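Local coordinates for protein glutaredoxin 2 (Salmonella enterica subsp. enterica serovar Typhimurium, PDB 3IR4) that binds glutathione and, as a member of the glutaredoxin family, probably catalyses glutathione-dependent thiol-disulfide exchange, at residues A[18-23]-A[177-182]; A[34-39]-A[122-127]. All coordinates share one frame; numbering follows the deposited sequence. Where two conformers were deposited one is given.

Contact 1: A[18-23]-A[177-182]; sequences ARMIFG and HLFPLL. With SO4 (sulfate ion), chain F.
Met20, a selenomethionine in this crystal, reaches from helix 13-25 into the flank of helix 173-185, where Phe179 and Pro180 receive it. His177, about one turn into helix 173-185, takes no part in this apolar meeting; its ring turns instead to a sulfate, probably from the crystallisation liquor. NE2 of His177 gives O3 of the sulfate a hydrogen bond of 2.9 Å, nearly straight at 167° and in the plane of the imidazole. The other ring nitrogen, ND1, is hydrogen-bonded to NZ of Lys17, and Arg85 also binds the sulfate, so the anion is held by at least His177 and Arg85, with Lys17 behind the imidazole.

Phe179 carries the closest approach: CE of Met20 comes to 3.6 Å from CB of Phe179. Its ring offers an edge, with SE of Met20 3.9 Å from CD2 of Phe179. This is a Met-aromatic contact, the selenium lying 76° off the ring normal. The pairing joins the thioredoxin-like N-terminal domain to the all-helical C-terminal domain of the glutathione transferase fold. Met20 suits the interface because its unbranched chain runs extended as far as CG-SE and then bends (chi3 70°), laying CE against the base of the phenylalanine. Phe179 also touches Met204 and Thr208 of helix 195-208.

Pro180 follows, its side chain set across that of Met20 at about a right angle. CD of Pro180 lies 4.0 Å from SE of Met20. Proline has no amide hydrogen to offer the preceding turn, and helix 173-185 kinks here; the compact ring also rests on Pro13, Val16 and Lys17 of helix 13-25.

Contact 2: A[34-39]-A[122-127]; sequences LQNDDE and RQYFIR
Asn36 turns its amide toward helix 119-133 and sets OD1 between two aromatic residues. OD1 of Asn36 is 3.5 Å from CD1 of Tyr124, in the plane of the phenol ring and at its edge. The same oxygen lies 3.6 Å from CD1 of Phe125, again near the ring plane, and 3.5 Å from CB of Phe125. The amide plane is turned some 70° from both rings. Asparagine suits the place because its short side chain brings a carbonyl oxygen to both ring edges without a longer chain having to be folded between them. With CG anti to the backbone nitrogen (chi1 -162°), the amide is carried toward the helix. The backbone oxygen of Asn36 approaches the phenol obliquely, 3.3 Å from CE1 of Tyr124, and accepts a hydrogen bond from NZ of Lys49, another residue of the glutathione pocket.

Asp37 covers a face of the same tyrosine. Its CA stands 3.9 Å from the centroid of the Tyr124 ring, only 12° off the normal, a CH-pi contact, while CB of Asp37 is 3.7 Å from CG of Tyr124. Asn36 and Asp37 are the two central residues of the type I turn from Gln35 to Asp38.

Tyr124 touches the bound glutathione, and its OH is hydrogen-bonded to Lys128. The amide oxygen at the positively polarised ring edges and C-H over the electron-rich face are electrostatically favourable, and together they probably help to fix the tyrosine's orientation beside the ligand.

In the fold
Both contacts join the thioredoxin-like N-terminal domain to the helical C-terminal domain, but they use different elements. Contact 1 pairs helix 13-25 with helix 173-185 near the centre of the chain, and its touching residues are all buried. Contact 2 sets the loop after strand 30-33 against helix 119-133, farther out at the glutathione pocket; it is partly buried, with Asn36 and Phe125 inside and Asp37 and Tyr124 partly exposed. The chemistry follows the setting: apolar packing and a Met-aromatic edge in the core, an amide oxygen at ring edges and a C-H over a ring face nearer the surface. The centres of contacts 1 and 2 are about 23 Å apart, and both segments of contact 2 fall between those of contact 1 in sequence.

Contact 1: A[18-23]-A[177-182]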
ATOM      1  N   ALA A  18      -6.777  -1.087   2.498  1.00  4.18           N
ATOM      2  CA  ALA A  18      -7.947  -0.766   3.304  1.00  5.43           C
ATOM      3  C   ALA A  18      -8.565   0.573   2.937  1.00  4.51           C
ATOM      4  O   ALA A  18      -9.755   0.746   3.090  1.00  6.67           O
ATOM      5  CB  ALA A  18      -7.616  -0.789   4.783  1.00  6.35           C
ATOM      6  N   ARG A  19      -7.768   1.513   2.449  0.60  4.32           N
ATOM      7  CA  ARG A  19      -8.258   2.813   2.018  0.60  4.38           C
ATOM      8  C   ARG A  19      -8.889   2.800   0.632  0.60  4.26           C
ATOM      9  O   ARG A  19      -9.669   3.693   0.304  0.60  4.48           O
ATOM     10  CB  ARG A  19      -7.104   3.813   1.995  0.60  4.71           C
ATOM     11  CG  ARG A  19      -6.613   4.154   3.369  0.60  5.27           C
ATOM     12  CD  ARG A  19      -5.328   4.949   3.313  0.60  5.92           C
ATOM     13  NE  ARG A  19      -5.597   6.230   2.682  0.60  6.20           N
ATOM     14  CZ  ARG A  19      -4.680   7.114   2.320  0.60  8.27           C
ATOM     15  NH1 ARG A  19      -3.396   6.856   2.505  0.60  9.82           N
ATOM     16  NH2 ARG A  19      -5.058   8.260   1.760  0.60  8.61           N
HETATM   17  N   MSE A  20      -8.510   1.843  -0.210  1.00  4.78           N
HETATM   18  CA  MSE A  20      -8.922   1.911  -1.606  1.00  4.54           C
HETATM   19  C   MSE A  20     -10.424   1.910  -1.866  1.00  4.33           C
HETATM   20  O   MSE A  20     -10.891   2.672  -2.677  1.00  5.07           O
HETATM   21  CB  MSE A  20      -8.266   0.802  -2.437  1.00  4.87           C
HETATM   22  CG  MSE A  20      -6.772   0.997  -2.608  1.00  4.39           C
HETATM   23 SE   MSE A  20      -5.914  -0.496  -3.491  1.00  6.16          SE
HETATM   24  CE  MSE A  20      -6.623  -0.252  -5.263  1.00  5.93           C
ATOM     25  N   ILE A  21     -11.173   1.019  -1.214  1.00  5.41           N
ATOM     26  CA  ILE A  21     -12.608   0.927  -1.503  1.00  6.09           C
ATOM     27  C   ILE A  21     -13.310   2.200  -1.073  1.00  4.97           C
ATOM     28  O   ILE A  21     -14.274   2.622  -1.717  1.00  6.08           O
ATOM     29  CB  ILE A  21     -13.281  -0.334  -0.903  1.00  7.41           C
ATOM     30  CG1 ILE A  21     -12.711  -1.612  -1.533  1.00  8.20           C
ATOM     31  CG2 ILE A  21     -14.826  -0.288  -1.070  1.00  9.10           C
ATOM     32  CD1 ILE A  21     -12.981  -1.813  -2.971  1.00  9.31           C
ATOM     33  N   PHE A  22     -12.878   2.817   0.032  1.00  5.24           N
ATOM     34  CA  PHE A  22     -13.481   4.076   0.441  1.00  4.48           C
ATOM     35  C   PHE A  22     -13.395   5.091  -0.691  1.00  5.24           C
ATOM     36  O   PHE A  22     -14.333   5.819  -0.997  1.00  5.78           O
ATOM     37  CB  PHE A  22     -12.833   4.622   1.705  1.00  4.96           C
ATOM     38  CG  PHE A  22     -13.163   3.847   2.938  1.00  4.36           C
ATOM     39  CD1 PHE A  22     -14.347   4.060   3.630  1.00  5.04           C
ATOM     40  CD2 PHE A  22     -12.282   2.885   3.427  1.00  5.68           C
ATOM     41  CE1 PHE A  22     -14.646   3.360   4.771  1.00  4.96           C
ATOM     42  CE2 PHE A  22     -12.598   2.176   4.583  1.00  6.59           C
ATOM     43  CZ  PHE A  22     -13.783   2.429   5.256  1.00  5.82           C
ATOM     44  N   GLY A  23     -12.229   5.188  -1.312  1.00  4.62           N
ATOM     45  CA  GLY A  23     -12.058   6.114  -2.394  1.00  5.36           C
ATOM     46  C   GLY A  23     -12.848   5.770  -3.621  1.00  4.71           C
ATOM     47  O   GLY A  23     -13.527   6.611  -4.216  1.00  5.61           O
ATOM     48  N   HIS A 177      -4.279  -5.645  -4.524  1.00  4.48           N
ATOM     49  CA  HIS A 177      -2.897  -6.035  -4.225  1.00  4.77           C
ATOM     50  C   HIS A 177      -1.865  -5.278  -5.055  1.00  4.32           C
ATOM     51  O   HIS A 177      -0.749  -5.040  -4.578  1.00  5.61           O
ATOM     52  CB  HIS A 177      -2.715  -7.546  -4.378  1.00  4.90           C
ATOM     53  CG  HIS A 177      -3.475  -8.334  -3.382  1.00  5.77           C
ATOM     54  ND1 HIS A 177      -3.300  -8.190  -2.025  1.00  6.68           N
ATOM     55  CD2 HIS A 177      -4.462  -9.240  -3.550  1.00  7.09           C
ATOM     56  CE1 HIS A 177      -4.126  -9.013  -1.404  1.00  8.39           C
ATOM     57  NE2 HIS A 177      -4.842  -9.658  -2.308  1.00  6.67           N
ATOM     58  N   LEU A 178      -2.182  -4.918  -6.289  1.00  4.31           N
ATOM     59  CA  LEU A 178      -1.200  -4.288  -7.156  1.00  3.88           C
ATOM     60  C   LEU A 178      -0.979  -2.794  -6.887  1.00  4.03           C
ATOM     61  O   LEU A 178       0.159  -2.318  -6.830  1.00  4.36           O
ATOM     62  CB  LEU A 178      -1.609  -4.483  -8.636  1.00  4.87           C
ATOM     63  CG  LEU A 178      -0.738  -3.814  -9.671  1.00  4.77           C
ATOM     64  CD1 LEU A 178       0.737  -4.333  -9.593  1.00  5.99           C
ATOM     65  CD2 LEU A 178      -1.326  -4.006 -11.057  1.00  7.13           C
ATOM     66  N   PHE A 179      -2.055  -2.028  -6.775  1.00  3.72           N
ATOM     67  CA  PHE A 179      -1.920  -0.601  -6.611  1.00  4.13           C
ATOM     68  C   PHE A 179      -0.996  -0.180  -5.443  1.00  3.46           C
ATOM     69  O   PHE A 179      -0.160   0.688  -5.642  1.00  4.09           O
ATOM     70  CB  PHE A 179      -3.261   0.127  -6.550  1.00  3.89           C
ATOM     71  CG  PHE A 179      -3.106   1.594  -6.278  1.00  3.84           C
ATOM     72  CD1 PHE A 179      -2.558   2.437  -7.244  1.00  5.22           C
ATOM     73  CD2 PHE A 179      -3.405   2.108  -5.039  1.00  4.50           C
ATOM     74  CE1 PHE A 179      -2.381   3.764  -7.006  1.00  5.14           C
ATOM     75  CE2 PHE A 179      -3.222   3.466  -4.785  1.00  5.42           C
ATOM     76  CZ  PHE A 179      -2.693   4.289  -5.765  1.00  5.38           C
ATOM     77  N   PRO A 180      -1.118  -0.795  -4.260  1.00  3.76           N
ATOM     78  CA  PRO A 180      -0.251  -0.346  -3.159  1.00  4.13           C
ATOM     79  C   PRO A 180       1.233  -0.472  -3.483  1.00  4.08           C
ATOM     80  O   PRO A 180       2.036   0.384  -3.065  1.00  4.34           O
ATOM     81  CB  PRO A 180      -0.666  -1.239  -2.003  1.00  4.94           C
ATOM     82  CG  PRO A 180      -2.097  -1.627  -2.313  1.00  5.44           C
ATOM     83  CD  PRO A 180      -2.117  -1.779  -3.801  1.00  4.10           C
ATOM     84  N   LEU A 181       1.612  -1.553  -4.156  1.00  3.62           N
ATOM     85  CA  LEU A 181       2.997  -1.737  -4.555  1.00  4.41           C
ATOM     86  C   LEU A 181       3.448  -0.617  -5.503  1.00  4.32           C
ATOM     87  O   LEU A 181       4.498  -0.004  -5.322  1.00  4.60           O
ATOM     88  CB  LEU A 181       3.155  -3.118  -5.200  1.00  4.56           C
ATOM     89  CG  LEU A 181       4.512  -3.399  -5.815  1.00  6.59           C
ATOM     90  CD1 LEU A 181       5.633  -3.296  -4.784  1.00  7.86           C
ATOM     91  CD2 LEU A 181       4.484  -4.770  -6.478  1.00  9.73           C
ATOM     92  N   LEU A 182       2.633  -0.336  -6.516  1.00  3.96           N
ATOM     93  CA  LEU A 182       2.974   0.709  -7.464  1.00  3.86           C
ATOM     94  C   LEU A 182       3.018   2.074  -6.780  1.00  4.02           C
ATOM     95  O   LEU A 182       3.899   2.884  -7.061  1.00  4.43           O
ATOM     96  CB  LEU A 182       2.029   0.721  -8.665  1.00  4.35           C
ATOM     97  CG  LEU A 182       1.915  -0.579  -9.460  1.00  5.16           C
ATOM     98  CD1 LEU A 182       0.943  -0.399 -10.608  1.00  6.03           C
ATOM     99  CD2 LEU A 182       3.281  -1.045  -9.969  1.00  6.27           C
TER
HETATM  100  S   SO4 F 220      -6.267 -13.047  -1.508  0.60 10.50           S
HETATM  101  O1  SO4 F 220      -7.404 -13.791  -2.101  0.60 10.97           O
HETATM  102  O2  SO4 F 220      -5.157 -13.187  -2.472  0.60  9.90           O
HETATM  103  O3  SO4 F 220      -6.693 -11.652  -1.372  0.60 11.55           O
HETATM  104  O4  SO4 F 220      -5.912 -13.691  -0.252  0.60 14.13           O

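Contact 2: A[34-39]-A[122-127]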
ATOM      1  N   LEU A  34      -1.218   6.377  13.167  1.00  5.07           N
ATOM      2  CA  LEU A  34      -0.597   6.097  14.441  1.00  5.53           C
ATOM      3  C   LEU A  34       0.910   6.193  14.359  1.00  5.25           C
ATOM      4  O   LEU A  34       1.498   5.887  13.335  1.00  5.43           O
ATOM      5  CB  LEU A  34      -0.981   4.683  14.879  1.00  6.30           C
ATOM      6  CG  LEU A  34      -2.461   4.444  15.140  1.00  7.89           C
ATOM      7  CD1 LEU A  34      -2.719   2.971  15.466  1.00 10.36           C
ATOM      8  CD2 LEU A  34      -2.940   5.370  16.264  1.00 12.33           C
ATOM      9  N   GLN A  35       1.537   6.616  15.447  1.00  5.15           N
ATOM     10  CA  GLN A  35       2.999   6.568  15.515  1.00  5.57           C
ATOM     11  C   GLN A  35       3.477   5.131  15.379  1.00  5.09           C
ATOM     12  O   GLN A  35       2.884   4.208  15.934  1.00  5.22           O
ATOM     13  CB  GLN A  35       3.552   7.166  16.810  1.00  6.26           C
ATOM     14  CG  GLN A  35       3.284   8.647  16.946  1.00  8.31           C
ATOM     15  CD  GLN A  35       3.914   9.428  15.801  1.00 11.68           C
ATOM     16  OE1 GLN A  35       3.215   9.911  14.902  1.00 14.40           O
ATOM     17  NE2 GLN A  35       5.246   9.478  15.793  1.00 10.95           N
ATOM     18  N   ASN A  36       4.590   4.944  14.658  1.00  4.41           N
ATOM     19  CA  ASN A  36       5.041   3.590  14.383  1.00  5.25           C
ATOM     20  C   ASN A  36       5.458   2.806  15.618  1.00  5.87           C
ATOM     21  O   ASN A  36       5.409   1.578  15.595  1.00  7.36           O
ATOM     22  CB  ASN A  36       6.162   3.605  13.358  1.00  5.37           C
ATOM     23  CG  ASN A  36       6.387   2.252  12.698  1.00  5.89           C
ATOM     24  OD1 ASN A  36       7.446   1.639  12.885  1.00  7.57           O
ATOM     25  ND2 ASN A  36       5.407   1.768  11.925  1.00  7.73           N
ATOM     26  N   ASP A  37       5.844   3.506  16.686  1.00  6.03           N
ATOM     27  CA  ASP A  37       6.219   2.868  17.948  1.00  7.04           C
ATOM     28  C   ASP A  37       5.073   2.766  18.956  1.00  7.16           C
ATOM     29  O   ASP A  37       5.295   2.348  20.080  1.00  8.65           O
ATOM     30  CB  ASP A  37       7.432   3.585  18.581  1.00  7.34           C
ATOM     31  CG  ASP A  37       7.179   5.054  18.932  1.00  8.09           C
ATOM     32  OD1 ASP A  37       7.995   5.648  19.706  1.00 10.69           O
ATOM     33  OD2 ASP A  37       6.194   5.637  18.438  1.00  7.68           O
ATOM     34  N   ASP A  38       3.849   3.096  18.543  1.00  6.28           N
ATOM     35  CA  ASP A  38       2.720   3.083  19.471  1.00  6.61           C
ATOM     36  C   ASP A  38       2.103   1.702  19.565  1.00  6.84           C
ATOM     37  O   ASP A  38       1.353   1.282  18.706  1.00  7.32           O
ATOM     38  CB  ASP A  38       1.682   4.119  19.037  1.00  6.66           C
ATOM     39  CG  ASP A  38       0.447   4.156  19.921  1.00  7.83           C
ATOM     40  OD1 ASP A  38       0.365   3.394  20.900  1.00  8.29           O
ATOM     41  OD2 ASP A  38      -0.425   4.980  19.593  1.00  9.75           O
ATOM     42  N   GLU A  39       2.467   0.973  20.612  1.00  6.95           N
ATOM     43  CA  GLU A  39       1.904  -0.340  20.875  1.00  8.04           C
ATOM     44  C   GLU A  39       0.540  -0.244  21.561  1.00  7.81           C
ATOM     45  O   GLU A  39      -0.382  -1.003  21.245  1.00  7.70           O
ATOM     46  CB  GLU A  39       2.870  -1.138  21.757  1.00  9.13           C
ATOM     47  CG  GLU A  39       2.385  -2.549  22.065  1.00 12.05           C
ATOM     48  CD  GLU A  39       3.343  -3.374  22.911  1.00 16.09           C
ATOM     49  OE1 GLU A  39       3.030  -4.549  23.162  1.00 20.12           O
ATOM     50  OE2 GLU A  39       4.408  -2.866  23.313  1.00 22.29           O
ATOM     51  N   ARG A 122      10.741   6.861  14.292  1.00  5.00           N
ATOM     52  CA  ARG A 122      11.574   6.574  13.146  1.00  4.49           C
ATOM     53  C   ARG A 122      12.669   5.565  13.530  1.00  4.63           C
ATOM     54  O   ARG A 122      12.917   4.619  12.802  1.00  5.44           O
ATOM     55  CB  ARG A 122      12.165   7.842  12.578  1.00  4.59           C
ATOM     56  CG  ARG A 122      12.830   7.645  11.253  1.00  4.81           C
ATOM     57  CD  ARG A 122      13.333   8.962  10.644  1.00  3.91           C
ATOM     58  NE  ARG A 122      12.277   9.946  10.423  1.00  4.69           N
ATOM     59  CZ  ARG A 122      11.502   9.980   9.343  1.00  4.62           C
ATOM     60  NH1 ARG A 122      11.648   9.116   8.351  1.00  5.44           N
ATOM     61  NH2 ARG A 122      10.562  10.909   9.253  1.00  5.08           N
ATOM     62  N   GLN A 123      13.299   5.767  14.696  1.00  4.99           N
ATOM     63  CA  GLN A 123      14.324   4.839  15.147  1.00  5.30           C
ATOM     64  C   GLN A 123      13.761   3.440  15.351  1.00  5.67           C
ATOM     65  O   GLN A 123      14.412   2.418  15.037  1.00  6.12           O
ATOM     66  CB  GLN A 123      14.995   5.330  16.421  1.00  7.09           C
ATOM     67  CG  GLN A 123      16.077   4.364  16.919  1.00  9.94           C
ATOM     68  CD  GLN A 123      16.652   4.805  18.227  1.00 15.40           C
ATOM     69  OE1 GLN A 123      16.350   4.230  19.267  1.00 22.16           O
ATOM     70  NE2 GLN A 123      17.439   5.847  18.197  1.00 17.52           N
ATOM     71  N   TYR A 124      12.565   3.365  15.942  1.00  5.79           N
ATOM     72  CA  TYR A 124      11.877   2.090  16.174  1.00  5.77           C
ATOM     73  C   TYR A 124      11.747   1.300  14.867  1.00  5.11           C
ATOM     74  O   TYR A 124      12.043   0.110  14.808  1.00  5.31           O
ATOM     75  CB  TYR A 124      10.499   2.362  16.773  1.00  5.85           C
ATOM     76  CG  TYR A 124       9.654   1.141  16.969  1.00  6.82           C
ATOM     77  CD1 TYR A 124       8.805   0.704  15.957  1.00  8.24           C
ATOM     78  CD2 TYR A 124       9.624   0.471  18.164  1.00 10.21           C
ATOM     79  CE1 TYR A 124       7.989  -0.393  16.117  1.00 12.21           C
ATOM     80  CE2 TYR A 124       8.836  -0.657  18.325  1.00 12.97           C
ATOM     81  CZ  TYR A 124       8.015  -1.085  17.285  1.00 12.25           C
ATOM     82  OH  TYR A 124       7.160  -2.175  17.379  1.00 19.15           O
ATOM     83  N   PHE A 125      11.324   1.981  13.816  1.00  4.85           N
ATOM     84  CA  PHE A 125      11.179   1.362  12.499  1.00  4.17           C
ATOM     85  C   PHE A 125      12.505   0.864  11.946  1.00  4.83           C
ATOM     86  O   PHE A 125      12.617  -0.282  11.501  1.00  4.96           O
ATOM     87  CB  PHE A 125      10.538   2.374  11.541  1.00  4.85           C
ATOM     88  CG  PHE A 125      10.322   1.841  10.140  1.00  4.81           C
ATOM     89  CD1 PHE A 125       9.220   1.048   9.848  1.00  5.52           C
ATOM     90  CD2 PHE A 125      11.214   2.132   9.116  1.00  6.19           C
ATOM     91  CE1 PHE A 125       8.998   0.597   8.576  1.00  7.51           C
ATOM     92  CE2 PHE A 125      11.001   1.655   7.831  1.00  6.29           C
ATOM     93  CZ  PHE A 125       9.896   0.886   7.570  1.00  6.39           C
ATOM     94  N   ILE A 126      13.515   1.721  11.981  1.00  4.61           N
ATOM     95  CA  ILE A 126      14.803   1.367  11.442  1.00  5.08           C
ATOM     96  C   ILE A 126      15.355   0.115  12.138  1.00  5.00           C
ATOM     97  O   ILE A 126      15.845  -0.826  11.508  1.00  5.73           O
ATOM     98  CB  ILE A 126      15.780   2.566  11.611  1.00  4.45           C
ATOM     99  CG1 ILE A 126      15.381   3.754  10.729  1.00  5.74           C
ATOM    100  CG2 ILE A 126      17.228   2.123  11.319  1.00  7.20           C
ATOM    101  CD1 ILE A 126      16.003   5.086  11.115  1.00  6.78           C
ATOM    102  N   ARG A 127      15.331   0.148  13.459  1.00  4.78           N
ATOM    103  CA  ARG A 127      15.892  -0.934  14.250  1.00  5.92           C
ATOM    104  C   ARG A 127      15.200  -2.232  13.932  1.00  5.78           C
ATOM    105  O   ARG A 127      15.853  -3.273  13.769  1.00  6.32           O
ATOM    106  CB  ARG A 127      15.843  -0.631  15.742  1.00  7.57           C
ATOM    107  CG  ARG A 127      16.760   0.491  16.102  1.00 11.76           C
ATOM    108  CD  ARG A 127      17.240   0.455  17.457  1.00 18.41           C
ATOM    109  NE  ARG A 127      18.414   1.292  17.598  1.00 19.12           N
ATOM    110  CZ  ARG A 127      18.872   1.690  18.773  1.00 22.65           C
ATOM    111  NH1 ARG A 127      18.254   1.304  19.884  1.00 23.75           N
ATOM    112  NH2 ARG A 127      19.933   2.480  18.836  1.00 24.28           N
TER